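Local coordinates for protein 5'-tyrosyl-DNA phosphodiesterase (Caenorhabditis elegans, PDB 4FVA) that belongs to the endonuclease/exonuclease/phosphatase family of the DNase I-like clan and binds a magnesium ion, at residues H38-V43 with D62-L67; P60-K63 with K69-Y72. All blocks are in the same frame, centred on the assembly; numbering follows the deposited sequence.

Interaction 1 of 2, residues H38-V43 with D62-L67; sequences HIVKNV and DKLQSL. With EDO (1,2-ethanediol), chain H.
Lys41 and Leu64 mark the closest backbone approach, 8.4 Å between their CA atoms, where the last turns of helix 29-43 pass the 3-10 turn 63-66 and the side chains bridge the gap. Leu64 is the central piece. Its two methyls divide the helix between them: Leu64 CD1 sits 4.1 Å from Val40 CG1, while Leu64 CD2 rests on the aliphatic part of Lys41, 4.0 Å from Lys41 CE. Because Val40 CG1 is placed anti to the backbone N (chi1 171°), it is this branch that meets the leucine.

In the DNase I-like fold, helices pack on the outer faces of a central beta sandwich. Here helix 29-43 also reaches the loop between helix 59-62 and strand 68-72; another face of it lies on strand 13-20, with Ile39 on Trp19 and Val43 on Met17. Val40 and Leu64 form the buried half of the contact, and Val40 goes on to touch Tyr68 on the edge strand. The exposed half belongs to Lys41 and Leu67, whose side chains run at about a right angle, Lys41 CG lying 4.1 Å from Leu67 CD2. Within the loop, the backbone N of Leu67 bonds to Leu64 O at 2.8 Å, holding the two leucines one turn apart. Leu67 O accepts a 2.8 Å hydrogen bond from O1 of a 1,2-ethanediol, probably carried over from the crystallisation liquor.

Interaction 2 of 2, residues P60-K63 with K69-Y72; sequences PIDK and KIYY
Asp62 and Ile70 have the nearest CA atoms, 7.8 Å apart, where the short helix 59-62 comes up against strand 68-72, and every second residue of the strand turns its side chain to the helix. Tyr72 makes the polar link. The phenol Tyr72 OH donates a hydrogen bond to Asp62 OD1, 2.8 Å away, and the carboxylate oxygen sits at the edge of the ring, close to its plane. On the aspartate, the bond is met on the anti side of OD1, 34° out of the carboxylate plane, and the two flat groups are inclined to each other by 41°. The chi1 of Asp62, -141°, is well away from a staggered value, and with it the carboxylate swings out to the phenol. This bond ties the hydroxyl end of the tyrosine to the helix and would be expected to favour the charged form of the carboxylate.

Alongside, Ile70 reaches across with its long branch. CG1 is anti to the carbonyl carbon, and Ile70 CD1 at the end of that branch nestles among backbone oxygens, 3.8 Å from Ile61 O and the same distance from Asp62 O. The other branch, Ile70 CG2, lies 3.4 Å above the plane of the Tyr72 ring, offset toward the rim, thereby backing one face of the tyrosine.

Strand 68-72 is an outermost strand of its six-stranded sheet, paired with strand 80-86 through Lys69 with Val85 and Tyr71 with Ile83. Ile70 and Tyr72 also touch Leu84 and Ala82 of that strand, while helix 59-62 is backed by helix 29-43, with Pro60 on Leu30 and Met33 and Ile61 on Val36.

How the interactions relate
The two interactions overlap on the chain, sharing Asp62 and Lys63, and their centres lie 9 Å apart on the same side of the chain's centre. Ile70 joins them directly: Ile70 CD1 lies 3.7 Å from Gln65 N and 4.2 Å from Leu64 C, so the 3-10 turn that packs on helix 29-43 in interaction 1 also receives, on its backbone, the isoleucine of interaction 2. Together they place the connection from helix 59-62 to strand 68-72 between a helix and the rim of one sheet. Neither includes the magnesium ligands Asp22 and Glu52, although Glu52 lies on strand 47-53, which pairs with strand 80-86 beside the edge strand.

Interaction 1 of 2, residues H38-V43 with D62-L67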
ATOM      1  N   HIS A  38      -2.011 -13.464  -9.569  1.00 21.87           N
ATOM      2  CA  HIS A  38      -3.087 -13.543 -10.546  1.00 24.74           C
ATOM      3  C   HIS A  38      -3.925 -12.265 -10.591  1.00 29.35           C
ATOM      4  O   HIS A  38      -4.198 -11.712 -11.668  1.00 22.48           O
ATOM      5  CB  HIS A  38      -3.982 -14.742 -10.226  1.00 22.67           C
ATOM      6  CG  HIS A  38      -4.959 -15.075 -11.306  1.00 25.65           C
ATOM      7  ND1 HIS A  38      -6.204 -14.484 -11.394  1.00 26.61           N
ATOM      8  CD2 HIS A  38      -4.881 -15.944 -12.342  1.00 23.36           C
ATOM      9  CE1 HIS A  38      -6.843 -14.972 -12.442  1.00 24.24           C
ATOM     10  NE2 HIS A  38      -6.063 -15.862 -13.031  1.00 23.80           N
ATOM     11  N   ILE A  39      -4.324 -11.791  -9.416  1.00 24.18           N
ATOM     12  CA  ILE A  39      -5.160 -10.601  -9.317  1.00 22.38           C
ATOM     13  C   ILE A  39      -4.414  -9.352  -9.799  1.00 22.05           C
ATOM     14  O   ILE A  39      -4.980  -8.510 -10.505  1.00 22.19           O
ATOM     15  CB  ILE A  39      -5.708 -10.424  -7.867  1.00 30.46           C
ATOM     16  CG1 ILE A  39      -6.863 -11.406  -7.633  1.00 28.68           C
ATOM     17  CG2 ILE A  39      -6.178  -8.993  -7.642  1.00 22.36           C
ATOM     18  CD1 ILE A  39      -7.062 -11.812  -6.185  1.00 30.93           C
ATOM     19  N   VAL A  40      -3.143  -9.253  -9.431  1.00 21.64           N
ATOM     20  CA  VAL A  40      -2.282  -8.168  -9.899  1.00 21.32           C
ATOM     21  C   VAL A  40      -2.257  -8.100 -11.437  1.00 21.46           C
ATOM     22  O   VAL A  40      -2.435  -7.039 -12.018  1.00 21.45           O
ATOM     23  CB  VAL A  40      -0.822  -8.312  -9.365  1.00 20.90           C
ATOM     24  CG1 VAL A  40       0.115  -7.291 -10.040  1.00 20.62           C
ATOM     25  CG2 VAL A  40      -0.780  -8.159  -7.852  1.00 26.31           C
ATOM     26  N   LYS A  41      -2.077  -9.248 -12.084  1.00 21.98           N
ATOM     27  CA  LYS A  41      -2.035  -9.296 -13.549  1.00 21.80           C
ATOM     28  C   LYS A  41      -3.366  -8.872 -14.170  1.00 31.95           C
ATOM     29  O   LYS A  41      -3.399  -8.389 -15.299  1.00 36.69           O
ATOM     30  CB  LYS A  41      -1.649 -10.692 -14.038  1.00 21.95           C
ATOM     31  CG  LYS A  41      -0.183 -11.083 -13.771  1.00 29.12           C
ATOM     32  CD  LYS A  41       0.005 -12.536 -14.183  1.00 27.54           C
ATOM     33  CE  LYS A  41       0.988 -13.259 -13.298  1.00 26.93           C
ATOM     34  NZ  LYS A  41       1.251 -14.629 -13.846  1.00 29.80           N
ATOM     35  N   ASN A  42      -4.468  -9.099 -13.458  1.00 22.44           N
ATOM     36  CA  ASN A  42      -5.794  -8.700 -13.955  1.00 22.84           C
ATOM     37  C   ASN A  42      -6.177  -7.237 -13.692  1.00 24.57           C
ATOM     38  O   ASN A  42      -6.825  -6.601 -14.522  1.00 22.97           O
ATOM     39  CB  ASN A  42      -6.875  -9.653 -13.450  1.00 23.23           C
ATOM     40  CG  ASN A  42      -6.882 -10.960 -14.212  1.00 27.85           C
ATOM     41  OD1 ASN A  42      -7.547 -11.086 -15.261  1.00 23.88           O
ATOM     42  ND2 ASN A  42      -6.117 -11.934 -13.720  1.00 23.34           N
ATOM     43  N   VAL A  43      -5.799  -6.721 -12.529  1.00 22.43           N
ATOM     44  CA  VAL A  43      -6.013  -5.313 -12.223  1.00 22.30           C
ATOM     45  C   VAL A  43      -4.975  -4.493 -12.970  1.00 25.18           C
ATOM     46  O   VAL A  43      -5.249  -3.369 -13.368  1.00 21.98           O
ATOM     47  CB  VAL A  43      -5.908  -5.036 -10.702  1.00 28.66           C
ATOM     48  CG1 VAL A  43      -6.012  -3.542 -10.432  1.00 21.94           C
ATOM     49  CG2 VAL A  43      -7.000  -5.797  -9.945  1.00 28.48           C
ATOM     50  N   ASP A  62       7.670 -12.966  -6.964  1.00 22.46           N
ATOM     51  CA  ASP A  62       8.941 -12.668  -7.609  1.00 27.03           C
ATOM     52  C   ASP A  62       8.844 -12.800  -9.123  1.00 27.36           C
ATOM     53  O   ASP A  62       9.540 -12.102  -9.850  1.00 28.46           O
ATOM     54  CB  ASP A  62      10.047 -13.575  -7.058  1.00 38.77           C
ATOM     55  CG  ASP A  62      11.374 -12.850  -6.874  1.00 49.33           C
ATOM     56  OD1 ASP A  62      11.371 -11.621  -6.603  1.00 38.11           O
ATOM     57  OD2 ASP A  62      12.427 -13.519  -6.989  1.00 64.05           O
ATOM     58  N   LYS A  63       7.987 -13.705  -9.594  1.00 27.28           N
ATOM     59  CA  LYS A  63       7.796 -13.887 -11.032  1.00 26.68           C
ATOM     60  C   LYS A  63       7.159 -12.673 -11.705  1.00 27.89           C
ATOM     61  O   LYS A  63       7.175 -12.573 -12.931  1.00 26.20           O
ATOM     62  CB  LYS A  63       6.974 -15.143 -11.326  1.00 32.74           C
ATOM     63  CG  LYS A  63       7.760 -16.454 -11.176  1.00 36.94           C
ATOM     64  CD  LYS A  63       6.835 -17.663 -11.282  1.00 44.73           C
ATOM     65  CE  LYS A  63       7.545 -18.957 -10.901  1.00 51.87           C
ATOM     66  NZ  LYS A  63       6.589 -20.103 -10.868  1.00 54.37           N
ATOM     67  N   LEU A  64       6.588 -11.757 -10.924  1.00 22.84           N
ATOM     68  CA  LEU A  64       6.030 -10.531 -11.512  1.00 23.98           C
ATOM     69  C   LEU A  64       7.124  -9.629 -12.094  1.00 27.54           C
ATOM     70  O   LEU A  64       6.821  -8.641 -12.772  1.00 24.78           O
ATOM     71  CB  LEU A  64       5.190  -9.757 -10.484  1.00 26.45           C
ATOM     72  CG  LEU A  64       3.880 -10.403 -10.035  1.00 30.86           C
ATOM     73  CD1 LEU A  64       3.284  -9.664  -8.844  1.00 20.03           C
ATOM     74  CD2 LEU A  64       2.891 -10.429 -11.206  1.00 28.93           C
ATOM     75  N   GLN A  65       8.388  -9.989 -11.859  1.00 27.46           N
ATOM     76  CA  GLN A  65       9.503  -9.191 -12.360  1.00 29.79           C
ATOM     77  C   GLN A  65       9.558  -9.183 -13.884  1.00 33.66           C
ATOM     78  O   GLN A  65      10.271  -8.373 -14.489  1.00 30.15           O
ATOM     79  CB  GLN A  65      10.840  -9.658 -11.771  1.00 35.54           C
ATOM     80  CG  GLN A  65      11.327 -11.018 -12.277  1.00 46.23           C
ATOM     81  CD  GLN A  65      12.652 -11.436 -11.642  1.00 54.79           C
ATOM     82  OE1 GLN A  65      12.681 -11.928 -10.516  1.00 61.15           O
ATOM     83  NE2 GLN A  65      13.753 -11.234 -12.364  1.00 50.75           N
ATOM     84  N   SER A  66       8.795 -10.065 -14.516  1.00 31.13           N
ATOM     85  CA  SER A  66       8.729 -10.037 -15.973  1.00 32.21           C
ATOM     86  C   SER A  66       7.908  -8.828 -16.420  1.00 34.51           C
ATOM     87  O   SER A  66       7.987  -8.412 -17.575  1.00 40.32           O
ATOM     88  CB  SER A  66       8.142 -11.340 -16.531  1.00 35.91           C
ATOM     89  OG  SER A  66       6.775 -11.483 -16.203  1.00 38.52           O
ATOM     90  N   LEU A  67       7.104  -8.283 -15.508  1.00 33.48           N
ATOM     91  CA  LEU A  67       6.204  -7.159 -15.815  1.00 37.40           C
ATOM     92  C   LEU A  67       6.573  -5.861 -15.076  1.00 35.25           C
ATOM     93  O   LEU A  67       6.193  -4.762 -15.498  1.00 29.38           O
ATOM     94  CB  LEU A  67       4.759  -7.529 -15.458  1.00 37.31           C
ATOM     95  CG  LEU A  67       3.913  -8.387 -16.400  1.00 47.21           C
ATOM     96  CD1 LEU A  67       4.702  -9.579 -16.924  1.00 51.19           C
ATOM     97  CD2 LEU A  67       2.626  -8.853 -15.695  1.00 42.16           C
TER
HETATM   98  C1  EDO H 404       2.533  -3.397 -16.052  1.00 56.13           C
HETATM   99  O1  EDO H 404       3.705  -4.042 -16.561  1.00 59.53           O
HETATM  100  C2  EDO H 404       2.786  -1.897 -15.988  1.00 62.03           C
HETATM  101  O2  EDO H 404       3.822  -1.549 -16.914  1.00 69.04           O

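Interaction 2 of 2, residues P60-K63 with K69-Y72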
ATOM      1  N   PRO A  60       5.727 -16.833  -6.769  1.00 23.73           N
ATOM      2  CA  PRO A  60       4.671 -16.274  -7.628  1.00 24.37           C
ATOM      3  C   PRO A  60       4.734 -14.759  -7.658  1.00 20.21           C
ATOM      4  O   PRO A  60       4.445 -14.162  -8.686  1.00 20.31           O
ATOM      5  CB  PRO A  60       3.373 -16.749  -6.956  1.00 27.25           C
ATOM      6  CG  PRO A  60       3.798 -17.951  -6.101  1.00 28.47           C
ATOM      7  CD  PRO A  60       5.186 -17.609  -5.641  1.00 24.88           C
ATOM      8  N   ILE A  61       5.126 -14.156  -6.542  1.00 22.49           N
ATOM      9  CA  ILE A  61       5.309 -12.719  -6.484  1.00 22.50           C
ATOM     10  C   ILE A  61       6.562 -12.295  -7.254  1.00 25.51           C
ATOM     11  O   ILE A  61       6.528 -11.370  -8.075  1.00 22.40           O
ATOM     12  CB  ILE A  61       5.391 -12.220  -5.031  1.00 24.53           C
ATOM     13  CG1 ILE A  61       4.199 -12.745  -4.222  1.00 28.65           C
ATOM     14  CG2 ILE A  61       5.473 -10.713  -4.996  1.00 26.63           C
ATOM     15  CD1 ILE A  61       2.860 -12.318  -4.771  1.00 31.66           C
ATOM     16  N   ASP A  62       7.670 -12.966  -6.964  1.00 22.46           N
ATOM     17  CA  ASP A  62       8.941 -12.668  -7.609  1.00 27.03           C
ATOM     18  C   ASP A  62       8.844 -12.800  -9.123  1.00 27.36           C
ATOM     19  O   ASP A  62       9.540 -12.102  -9.850  1.00 28.46           O
ATOM     20  CB  ASP A  62      10.047 -13.575  -7.058  1.00 38.77           C
ATOM     21  CG  ASP A  62      11.374 -12.850  -6.874  1.00 49.33           C
ATOM     22  OD1 ASP A  62      11.371 -11.621  -6.603  1.00 38.11           O
ATOM     23  OD2 ASP A  62      12.427 -13.519  -6.989  1.00 64.05           O
ATOM     24  N   LYS A  63       7.987 -13.705  -9.594  1.00 27.28           N
ATOM     25  CA  LYS A  63       7.796 -13.887 -11.032  1.00 26.68           C
ATOM     26  C   LYS A  63       7.159 -12.673 -11.705  1.00 27.89           C
ATOM     27  O   LYS A  63       7.175 -12.573 -12.931  1.00 26.20           O
ATOM     28  CB  LYS A  63       6.974 -15.143 -11.326  1.00 32.74           C
ATOM     29  CG  LYS A  63       7.760 -16.454 -11.176  1.00 36.94           C
ATOM     30  CD  LYS A  63       6.835 -17.663 -11.282  1.00 44.73           C
ATOM     31  CE  LYS A  63       7.545 -18.957 -10.901  1.00 51.87           C
ATOM     32  NZ  LYS A  63       6.589 -20.103 -10.868  1.00 54.37           N
ATOM     33  N   LYS A  69       9.550  -3.726 -12.253  1.00 20.60           N
ATOM     34  CA  LYS A  69      10.745  -3.691 -11.406  1.00 24.51           C
ATOM     35  C   LYS A  69      10.283  -3.893  -9.950  1.00 27.37           C
ATOM     36  O   LYS A  69       9.291  -3.285  -9.518  1.00 21.60           O
ATOM     37  CB  LYS A  69      11.479  -2.359 -11.527  1.00 19.23           C
ATOM     38  CG  LYS A  69      12.097  -2.070 -12.907  1.00 23.07           C
ATOM     39  CD  LYS A  69      12.597  -0.614 -12.972  1.00 26.04           C
ATOM     40  CE  LYS A  69      13.350  -0.369 -14.273  1.00 27.15           C
ATOM     41  NZ  LYS A  69      13.682   1.064 -14.450  1.00 22.21           N
ATOM     42  N   ILE A  70      10.964  -4.760  -9.206  1.00 22.20           N
ATOM     43  CA  ILE A  70      10.545  -5.064  -7.836  1.00 18.17           C
ATOM     44  C   ILE A  70      11.606  -4.601  -6.835  1.00 22.18           C
ATOM     45  O   ILE A  70      12.781  -4.986  -6.930  1.00 20.23           O
ATOM     46  CB  ILE A  70      10.316  -6.575  -7.634  1.00 25.24           C
ATOM     47  CG1 ILE A  70       9.356  -7.129  -8.687  1.00 23.47           C
ATOM     48  CG2 ILE A  70       9.815  -6.870  -6.212  1.00 18.30           C
ATOM     49  CD1 ILE A  70       9.133  -8.607  -8.544  1.00 24.85           C
ATOM     50  N   TYR A  71      11.182  -3.795  -5.859  1.00 19.68           N
ATOM     51  CA  TYR A  71      12.065  -3.323  -4.799  1.00 17.59           C
ATOM     52  C   TYR A  71      11.529  -3.787  -3.452  1.00 20.81           C
ATOM     53  O   TYR A  71      10.411  -3.445  -3.078  1.00 17.73           O
ATOM     54  CB  TYR A  71      12.251  -1.787  -4.852  1.00 17.56           C
ATOM     55  CG  TYR A  71      12.920  -1.362  -6.143  1.00 17.43           C
ATOM     56  CD1 TYR A  71      14.304  -1.309  -6.223  1.00 19.63           C
ATOM     57  CD2 TYR A  71      12.183  -1.091  -7.281  1.00 17.59           C
ATOM     58  CE1 TYR A  71      14.942  -0.977  -7.401  1.00 17.29           C
ATOM     59  CE2 TYR A  71      12.806  -0.748  -8.468  1.00 17.59           C
ATOM     60  CZ  TYR A  71      14.198  -0.700  -8.507  1.00 17.44           C
ATOM     61  OH  TYR A  71      14.845  -0.367  -9.658  1.00 17.93           O
ATOM     62  N   TYR A  72      12.326  -4.600  -2.759  1.00 17.54           N
ATOM     63  CA  TYR A  72      11.972  -5.118  -1.439  1.00 22.42           C
ATOM     64  C   TYR A  72      12.592  -4.251  -0.360  1.00 21.81           C
ATOM     65  O   TYR A  72      13.745  -3.854  -0.478  1.00 25.03           O
ATOM     66  CB  TYR A  72      12.429  -6.579  -1.277  1.00 19.97           C
ATOM     67  CG  TYR A  72      11.746  -7.556  -2.223  1.00 24.63           C
ATOM     68  CD1 TYR A  72      10.393  -7.858  -2.077  1.00 21.31           C
ATOM     69  CD2 TYR A  72      12.452  -8.193  -3.235  1.00 28.50           C
ATOM     70  CE1 TYR A  72       9.762  -8.738  -2.920  1.00 19.86           C
ATOM     71  CE2 TYR A  72      11.824  -9.075  -4.096  1.00 26.72           C
ATOM     72  CZ  TYR A  72      10.478  -9.345  -3.927  1.00 24.31           C
ATOM     73  OH  TYR A  72       9.838 -10.227  -4.772  1.00 26.77           O
TER